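Local atomic coordinates of chlorella virus DNA ligase-adenylate (PDB entry 1FVI), a protein that probably seals nicks in duplex DNA in an ATP-dependent reaction, and is captured here as its covalent enzyme-adenylate intermediate. Residues N143-E146 and L147-E151; P104-Y108 and I109-E113; V50-R53 and L54-L58. The protein carries 1 engineered substitution. All coordinates share one frame; numbering follows the deposited sequence.

Overall arrangement
All three interactions lie in the ATP-dependent ligase domain. Interactions 1 and 3 join neighbouring turns of one helix, whereas interaction 2 joins a loop to the first turn of helix 108-121. Interactions 1 and 2 lie near the adenylate site. The Tyr108 side chain of interaction 2 is about 7 Å from the bound AMP and about 4 Å from that of Thr24. The Tyr150 side chain of interaction 1 is about 8 Å from AMP and about 3 Å from that of Pro25. Their centres are 24 Å apart and they do not touch. Interaction 3 lies away from this site, its centre 24 Å from that of interaction 2 and 36 Å from that of interaction 1.

Interaction 1 (N143-E146 and L147-E151); sequences NITE and LLQYE
The start of helix 144-156 is formed by Asn143 at the N-cap and the first two turns after it, in which Ile144 meets Leu148 and Thr145 meets Gln149. The backbone bonds are those of an alpha helix. Leu147 N reaches Asn143 O at 3.0 Å, and Leu148 N reaches Ile144 O. On one side, Ile144 and Leu148 lie side by side and point the same way. Ile144 CG2 touches Leu148 CD1 at 3.8 Å. The branch that does so is anti to the backbone N of Ile144, and CG1 takes the place beside that N (chi1 -69°). Both residues rest on Ile14, as does Leu147, which also packs on Ile141, Val162 and Met186.

A second pair runs along a more exposed side. Thr145 and Gln149 point the same way, with Thr145 CG2 at 3.8 Å from Gln149 NE2. That amide N also turns back to Thr145 O at 3.3 Å, a weak and bent bond to an oxygen whose place is not certain. The Glu146 side chain runs outward past it, and its carboxylate plane is 31° from the Gln149 amide. Glu146 OE1 turns back to accept from Asn142 N, just before the helix.

Tyr150 faces the adenylate-binding sheet, where it packs on Val139, Ile141 and Val162. Its backbone N bonds to Glu146 O at 3.0 Å, and its CB sits 3.3 Å from the same oxygen.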
loop_
_atom_site.group_PDB
_atom_site.type_symbol
_atom_site.label_atom_id
_atom_site.label_comp_id
_atom_site.label_asym_id
_atom_site.label_seq_id
_atom_site.Cartn_x
_atom_site.Cartn_y
_atom_site.Cartn_z
ATOM N N ASN A 143 -13.972 -11.597 -8.255
ATOM C CA ASN A 143 -14.914 -10.799 -9.045
ATOM C C ASN A 143 -14.730 -9.284 -8.842
ATOM O O ASN A 143 -13.947 -8.843 -7.984
ATOM C CB ASN A 143 -16.378 -11.226 -8.755
ATOM C CG ASN A 143 -16.736 -11.176 -7.266
ATOM O OD1 ASN A 143 -16.999 -12.207 -6.636
ATOM N ND2 ASN A 143 -16.733 -9.983 -6.704
ATOM N N ILE A 144 -15.446 -8.498 -9.650
ATOM C CA ILE A 144 -15.375 -7.033 -9.594
ATOM C C ILE A 144 -15.744 -6.430 -8.223
ATOM O O ILE A 144 -15.095 -5.499 -7.755
ATOM C CB ILE A 144 -16.230 -6.409 -10.736
ATOM C CG1 ILE A 144 -15.555 -6.702 -12.080
ATOM C CG2 ILE A 144 -16.468 -4.902 -10.488
ATOM C CD1 ILE A 144 -16.326 -6.273 -13.270
ATOM N N THR A 145 -16.771 -6.976 -7.585
ATOM C CA THR A 145 -17.199 -6.512 -6.272
ATOM C C THR A 145 -16.055 -6.692 -5.290
ATOM O O THR A 145 -15.759 -5.794 -4.500
ATOM C CB THR A 145 -18.391 -7.328 -5.785
ATOM O OG1 THR A 145 -19.338 -7.442 -6.852
ATOM C CG2 THR A 145 -19.048 -6.666 -4.576
ATOM N N GLU A 146 -15.405 -7.850 -5.360
ATOM C CA GLU A 146 -14.267 -8.133 -4.498
ATOM C C GLU A 146 -13.087 -7.197 -4.763
ATOM O O GLU A 146 -12.402 -6.775 -3.821
ATOM C CB GLU A 146 -13.849 -9.593 -4.622
ATOM C CG GLU A 146 -14.726 -10.540 -3.790
ATOM C CD GLU A 146 -14.219 -11.976 -3.774
ATOM O OE1 GLU A 146 -13.094 -12.231 -4.235
ATOM O OE2 GLU A 146 -14.955 -12.861 -3.306
ATOM N N LEU A 147 -12.871 -6.851 -6.034
ATOM C CA LEU A 147 -11.793 -5.935 -6.427
ATOM C C LEU A 147 -12.013 -4.535 -5.829
ATOM O O LEU A 147 -11.112 -3.955 -5.224
ATOM C CB LEU A 147 -11.699 -5.827 -7.959
ATOM C CG LEU A 147 -10.333 -6.059 -8.627
ATOM C CD1 LEU A 147 -10.299 -5.398 -9.996
ATOM C CD2 LEU A 147 -9.217 -5.527 -7.772
ATOM N N LEU A 148 -13.209 -3.983 -6.028
ATOM C CA LEU A 148 -13.550 -2.671 -5.476
ATOM C C LEU A 148 -13.510 -2.638 -3.932
ATOM O O LEU A 148 -13.013 -1.675 -3.342
ATOM C CB LEU A 148 -14.925 -2.257 -5.986
ATOM C CG LEU A 148 -14.850 -2.010 -7.487
ATOM C CD1 LEU A 148 -16.229 -1.921 -8.064
ATOM C CD2 LEU A 148 -14.042 -0.756 -7.755
ATOM N N GLN A 149 -14.036 -3.682 -3.284
ATOM C CA GLN A 149 -14.014 -3.749 -1.826
ATOM C C GLN A 149 -12.559 -3.734 -1.386
ATOM O O GLN A 149 -12.211 -3.114 -0.377
ATOM C CB GLN A 149 -14.702 -5.014 -1.315
ATOM C CG GLN A 149 -16.174 -5.122 -1.712
ATOM C CD GLN A 149 -16.859 -6.380 -1.182
ATOM O OE1 GLN A 149 -17.646 -6.312 -0.241
ATOM N NE2 GLN A 149 -16.581 -7.525 -1.800
ATOM N N TYR A 150 -11.707 -4.385 -2.182
ATOM C CA TYR A 150 -10.281 -4.440 -1.891
ATOM C C TYR A 150 -9.612 -3.054 -1.974
ATOM O O TYR A 150 -8.781 -2.707 -1.115
ATOM C CB TYR A 150 -9.587 -5.449 -2.819
ATOM C CG TYR A 150 -8.140 -5.638 -2.463
ATOM C CD1 TYR A 150 -7.781 -6.249 -1.255
ATOM C CD2 TYR A 150 -7.124 -5.152 -3.290
ATOM C CE1 TYR A 150 -6.458 -6.362 -0.878
ATOM C CE2 TYR A 150 -5.783 -5.264 -2.915
ATOM C CZ TYR A 150 -5.466 -5.863 -1.704
ATOM O OH TYR A 150 -4.177 -5.918 -1.262
ATOM N N GLU A 151 -9.995 -2.258 -2.983
ATOM C CA GLU A 151 -9.439 -0.909 -3.162
ATOM C C GLU A 151 -9.849 -0.033 -1.975
ATOM O O GLU A 151 -9.023 0.716 -1.450
ATOM C CB GLU A 151 -9.888 -0.251 -4.487
ATOM C CG GLU A 151 -9.265 1.163 -4.679
ATOM C CD GLU A 151 -9.377 1.760 -6.085
ATOM O OE1 GLU A 151 -9.184 2.984 -6.218
ATOM O OE2 GLU A 151 -9.626 1.026 -7.061
#

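Interaction 2 (P104-Y108 and I109-E113); sequences PLKKY and IDRVE
The Arg111 guanidinium carries Tyr108 CA over one face, 3.5 Å above its plane and offset toward the rim. Lys106 O sits at its edge. There NH1 donates to Lys106 O at 2.7 Å, with the oxygen only 10° out of the guanidinium plane. The Tyr108 ring has Val112 CG2 over one face, 3.3 Å from CE1. The ring and the guanidinium are turned 48° apart, and their side chains cross at about a right angle.

Arg111 reaches back because its chain bends at chi3 (-54°), which folds the charged end past the start of the helix. It is held there from several sides: NH2 forms a salt bridge with Asp98, and NH1 also bonds to Gly169 O. Asp98 probably offsets much of this charge, although like-charged Arg165 lies close to NH2. Lys106 slides past Arg111 in the opposite direction, its CD 3.6 Å from Arg111 CG, and its NZ pairs with Asp114.

The Asp110 and Lys107 side chains lie side by side. A water accepts from Lys107 N at 2.8 Å and donates to Asp110 OD2 at 2.6 Å. Lys107 NZ stays 4.5 Å from Asp110 OD2, beyond a salt bridge. Lys107 O accepts from Arg111 N at 3.0 Å and more weakly from Asp110 N.

Tyr108 and Val112 both pack on Pro138, and Tyr108 also on Leu22 of strand 21-25, which leads to the adenylated lysine, Lys26. The arrangement is a helix N-terminus with Lys107 at the N-cap, where a water mediates the link that a capping box would make directly.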
loop_
_atom_site.group_PDB
_atom_site.type_symbol
_atom_site.label_atom_id
_atom_site.label_comp_id
_atom_site.label_asym_id
_atom_site.label_seq_id
_atom_site.Cartn_x
_atom_site.Cartn_y
_atom_site.Cartn_z
ATOM N N PRO A 104 13.340 -16.426 -13.568
ATOM C CA PRO A 104 12.279 -15.412 -13.658
ATOM C C PRO A 104 11.004 -15.966 -14.303
ATOM O O PRO A 104 9.921 -15.401 -14.149
ATOM C CB PRO A 104 12.919 -14.316 -14.518
ATOM C CG PRO A 104 13.912 -15.069 -15.354
ATOM C CD PRO A 104 14.520 -16.013 -14.348
ATOM N N LEU A 105 11.136 -17.084 -15.015
ATOM C CA LEU A 105 9.992 -17.700 -15.654
ATOM C C LEU A 105 9.130 -18.461 -14.660
ATOM O O LEU A 105 8.018 -18.857 -14.993
ATOM C CB LEU A 105 10.431 -18.604 -16.805
ATOM C CG LEU A 105 11.177 -17.911 -17.941
ATOM C CD1 LEU A 105 11.530 -18.946 -18.979
ATOM C CD2 LEU A 105 10.331 -16.792 -18.563
ATOM N N LYS A 106 9.640 -18.681 -13.447
ATOM C CA LYS A 106 8.851 -19.352 -12.418
ATOM C C LYS A 106 7.582 -18.508 -12.202
ATOM O O LYS A 106 7.656 -17.283 -12.140
ATOM C CB LYS A 106 9.640 -19.455 -11.108
ATOM C CG LYS A 106 8.797 -19.941 -9.930
ATOM C CD LYS A 106 9.535 -19.872 -8.600
ATOM C CE LYS A 106 10.585 -20.960 -8.465
ATOM N NZ LYS A 106 10.317 -21.817 -7.273
ATOM N N LYS A 107 6.422 -19.158 -12.140
ATOM C CA LYS A 107 5.141 -18.459 -11.955
ATOM C C LYS A 107 5.073 -17.617 -10.686
ATOM O O LYS A 107 5.545 -18.036 -9.630
ATOM C CB LYS A 107 3.981 -19.457 -11.967
ATOM C CG LYS A 107 3.915 -20.291 -13.242
ATOM C CD LYS A 107 2.643 -21.122 -13.344
ATOM C CE LYS A 107 2.555 -22.144 -12.226
ATOM N NZ LYS A 107 1.232 -22.828 -12.211
ATOM N N TYR A 108 4.447 -16.447 -10.798
ATOM C CA TYR A 108 4.291 -15.520 -9.677
ATOM C C TYR A 108 3.853 -16.156 -8.350
ATOM O O TYR A 108 4.472 -15.890 -7.313
ATOM C CB TYR A 108 3.353 -14.365 -10.053
ATOM C CG TYR A 108 2.984 -13.475 -8.883
ATOM C CD1 TYR A 108 3.971 -12.845 -8.117
ATOM C CD2 TYR A 108 1.645 -13.283 -8.529
ATOM C CE1 TYR A 108 3.625 -12.041 -7.024
ATOM C CE2 TYR A 108 1.290 -12.487 -7.445
ATOM C CZ TYR A 108 2.281 -11.865 -6.699
ATOM O OH TYR A 108 1.933 -11.040 -5.656
ATOM N N ILE A 109 2.796 -16.973 -8.364
ATOM C CA ILE A 109 2.342 -17.624 -7.133
ATOM C C ILE A 109 3.471 -18.430 -6.493
ATOM O O ILE A 109 3.550 -18.544 -5.268
ATOM C CB ILE A 109 1.199 -18.650 -7.370
ATOM C CG1 ILE A 109 1.313 -19.297 -8.753
ATOM C CG2 ILE A 109 -0.141 -18.060 -7.055
ATOM C CD1 ILE A 109 0.447 -20.526 -8.902
ATOM N N ASP A 110 4.291 -19.044 -7.345
ATOM C CA ASP A 110 5.397 -19.877 -6.909
ATOM C C ASP A 110 6.547 -19.085 -6.298
ATOM O O ASP A 110 7.168 -19.526 -5.325
ATOM C CB ASP A 110 5.864 -20.735 -8.081
ATOM C CG ASP A 110 4.824 -21.771 -8.488
ATOM O OD1 ASP A 110 3.998 -22.144 -7.632
ATOM O OD2 ASP A 110 4.824 -22.217 -9.651
ATOM N N ARG A 111 6.851 -17.929 -6.880
ATOM C CA ARG A 111 7.906 -17.073 -6.342
ATOM C C ARG A 111 7.441 -16.559 -4.974
ATOM O O ARG A 111 8.239 -16.412 -4.064
ATOM C CB ARG A 111 8.210 -15.905 -7.295
ATOM C CG ARG A 111 8.640 -16.353 -8.705
ATOM C CD ARG A 111 9.294 -15.240 -9.521
ATOM N NE ARG A 111 8.484 -14.030 -9.621
ATOM C CZ ARG A 111 7.556 -13.806 -10.548
ATOM N NH1 ARG A 111 7.302 -14.711 -11.482
ATOM N NH2 ARG A 111 6.865 -12.675 -10.531
ATOM N N VAL A 112 6.143 -16.297 -4.837
ATOM C CA VAL A 112 5.585 -15.831 -3.576
ATOM C C VAL A 112 5.759 -16.924 -2.524
ATOM O O VAL A 112 6.089 -16.633 -1.372
ATOM C CB VAL A 112 4.089 -15.471 -3.712
ATOM C CG1 VAL A 112 3.472 -15.220 -2.337
ATOM C CG2 VAL A 112 3.931 -14.243 -4.583
ATOM N N GLU A 113 5.558 -18.177 -2.931
ATOM C CA GLU A 113 5.723 -19.314 -2.035
ATOM C C GLU A 113 7.185 -19.453 -1.614
ATOM O O GLU A 113 7.477 -19.892 -0.505
ATOM C CB GLU A 113 5.249 -20.587 -2.718
ATOM C CG GLU A 113 5.223 -21.793 -1.808
ATOM C CD GLU A 113 4.263 -21.643 -0.649
ATOM O OE1 GLU A 113 4.539 -22.261 0.403
ATOM O OE2 GLU A 113 3.237 -20.927 -0.785
HETATM O O HOH W 1 6.378 -21.963 -11.700
#

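Interaction 3 (V50-R53 and L54-L58); sequences VMNR and LLTEL
Residues 50-58 form regular alpha-helical turns, with Leu54 N bonded to Val50 O and Leu55 N to Met51 O, both at 2.9 Å. Arg53 O takes two donors. Glu57 N comes to it at 3.0 Å, nearly in line with the carbonyl. Thr56 OG1 comes at 2.7 Å from well off that line, with a C=O...O angle of 115°. The hydroxyl can do this because chi1 of Thr56 (63°) sets OG1 between the backbone N and the carbonyl carbon. The methyl CG2 stands beside the backbone N, near the Asn52 side chain, though its exact place is doubtful. The Asn52 amide has its polar partners outside the helix: OD1 accepts from Met38 N, and ND2 donates to Ile46 O. It thus ties the helix to the chain that leads into it.

The Arg53 chain bends at chi2 and chi3 and lays the guanidinium beside Leu54. Leu54 CG lies over one face, toward the rim, and Leu54 CD2 is 3.2 Å from Arg53 NH1. The Glu57 carboxylate meets the aliphatic part of Arg53 instead of its charged end. Glu57 OE2 is 3.0 Å from Arg53 CD but 4.3 Å from NE, so the opposite charges are near without forming a salt bridge. Val50 CG1 and Leu54 CD1 touch at 3.8 Å as the two side chains run side by side.

Helix 49-58 lies against a mixed sheet. Met51 and Leu54 pack on Phe92 and Leu55 on Tyr94, both of strand 92-99. Leu54 and Leu55 also meet Val131 of the edge strand 131-135, while Leu55 and Thr56 touch Met38 of strand 38-39 at the other edge.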
loop_
_atom_site.group_PDB
_atom_site.type_symbol
_atom_site.label_atom_id
_atom_site.label_comp_id
_atom_site.label_asym_id
_atom_site.label_seq_id
_atom_site.Cartn_x
_atom_site.Cartn_y
_atom_site.Cartn_z
ATOM N N VAL A 50 23.159 2.877 5.295
ATOM C CA VAL A 50 22.685 2.084 6.426
ATOM C C VAL A 50 21.509 1.220 5.959
ATOM O O VAL A 50 21.438 0.035 6.287
ATOM C CB VAL A 50 22.202 2.989 7.586
ATOM C CG1 VAL A 50 21.872 2.154 8.821
ATOM C CG2 VAL A 50 23.245 4.052 7.897
ATOM N N MET A 51 20.594 1.824 5.196
ATOM C CA MET A 51 19.425 1.108 4.673
ATOM C C MET A 51 19.912 0.010 3.756
ATOM O O MET A 51 19.474 -1.138 3.838
ATOM C CB MET A 51 18.526 2.038 3.850
ATOM C CG MET A 51 17.783 3.088 4.634
ATOM S SD MET A 51 16.548 3.892 3.582
ATOM C CE MET A 51 15.427 4.555 4.809
ATOM N N ASN A 52 20.826 0.395 2.876
ATOM C CA ASN A 52 21.407 -0.515 1.906
ATOM C C ASN A 52 22.007 -1.727 2.619
ATOM O O ASN A 52 21.567 -2.858 2.401
ATOM C CB ASN A 52 22.456 0.226 1.073
ATOM C CG ASN A 52 22.802 -0.506 -0.222
ATOM O OD1 ASN A 52 22.634 -1.722 -0.322
ATOM N ND2 ASN A 52 23.257 0.240 -1.225
ATOM N N ARG A 53 22.916 -1.475 3.559
ATOM C CA ARG A 53 23.566 -2.546 4.302
ATOM C C ARG A 53 22.581 -3.419 5.067
ATOM O O ARG A 53 22.601 -4.635 4.919
ATOM C CB ARG A 53 24.632 -1.965 5.232
ATOM C CG ARG A 53 25.279 -2.958 6.199
ATOM C CD ARG A 53 24.611 -2.921 7.580
ATOM N NE ARG A 53 24.643 -1.589 8.177
ATOM C CZ ARG A 53 24.297 -1.319 9.431
ATOM N NH1 ARG A 53 23.887 -2.289 10.240
ATOM N NH2 ARG A 53 24.355 -0.070 9.876
ATOM N N LEU A 54 21.720 -2.796 5.869
ATOM C CA LEU A 54 20.720 -3.512 6.659
ATOM C C LEU A 54 19.864 -4.447 5.803
ATOM O O LEU A 54 19.754 -5.648 6.086
ATOM C CB LEU A 54 19.803 -2.522 7.397
ATOM C CG LEU A 54 20.339 -1.688 8.571
ATOM C CD1 LEU A 54 19.299 -0.674 9.042
ATOM C CD2 LEU A 54 20.725 -2.596 9.716
ATOM N N LEU A 55 19.236 -3.892 4.768
ATOM C CA LEU A 55 18.396 -4.700 3.887
ATOM C C LEU A 55 19.191 -5.783 3.145
ATOM O O LEU A 55 18.685 -6.886 2.972
ATOM C CB LEU A 55 17.638 -3.818 2.892
ATOM C CG LEU A 55 16.552 -2.900 3.465
ATOM C CD1 LEU A 55 16.040 -1.959 2.380
ATOM C CD2 LEU A 55 15.423 -3.723 4.057
ATOM N N THR A 56 20.426 -5.487 2.720
ATOM C CA THR A 56 21.225 -6.495 2.013
ATOM C C THR A 56 21.545 -7.675 2.938
ATOM O O THR A 56 21.606 -8.820 2.492
ATOM C CB THR A 56 22.543 -5.935 1.414
ATOM O OG1 THR A 56 23.398 -5.473 2.462
ATOM C CG2 THR A 56 22.266 -4.805 0.470
ATOM N N GLU A 57 21.727 -7.391 4.225
ATOM C CA GLU A 57 22.011 -8.428 5.218
ATOM C C GLU A 57 20.746 -9.257 5.483
ATOM O O GLU A 57 20.812 -10.487 5.624
ATOM C CB GLU A 57 22.505 -7.807 6.542
ATOM C CG GLU A 57 23.919 -7.217 6.481
ATOM C CD GLU A 57 24.310 -6.374 7.712
ATOM O OE1 GLU A 57 23.527 -6.286 8.692
ATOM O OE2 GLU A 57 25.416 -5.784 7.690
ATOM N N LEU A 58 19.596 -8.578 5.495
ATOM C CA LEU A 58 18.303 -9.208 5.761
ATOM C C LEU A 58 17.658 -9.963 4.605
ATOM O O LEU A 58 17.154 -11.071 4.777
ATOM C CB LEU A 58 17.310 -8.149 6.261
ATOM C CG LEU A 58 16.879 -8.075 7.730
ATOM C CD1 LEU A 58 18.019 -8.350 8.672
ATOM C CD2 LEU A 58 16.317 -6.707 7.984
#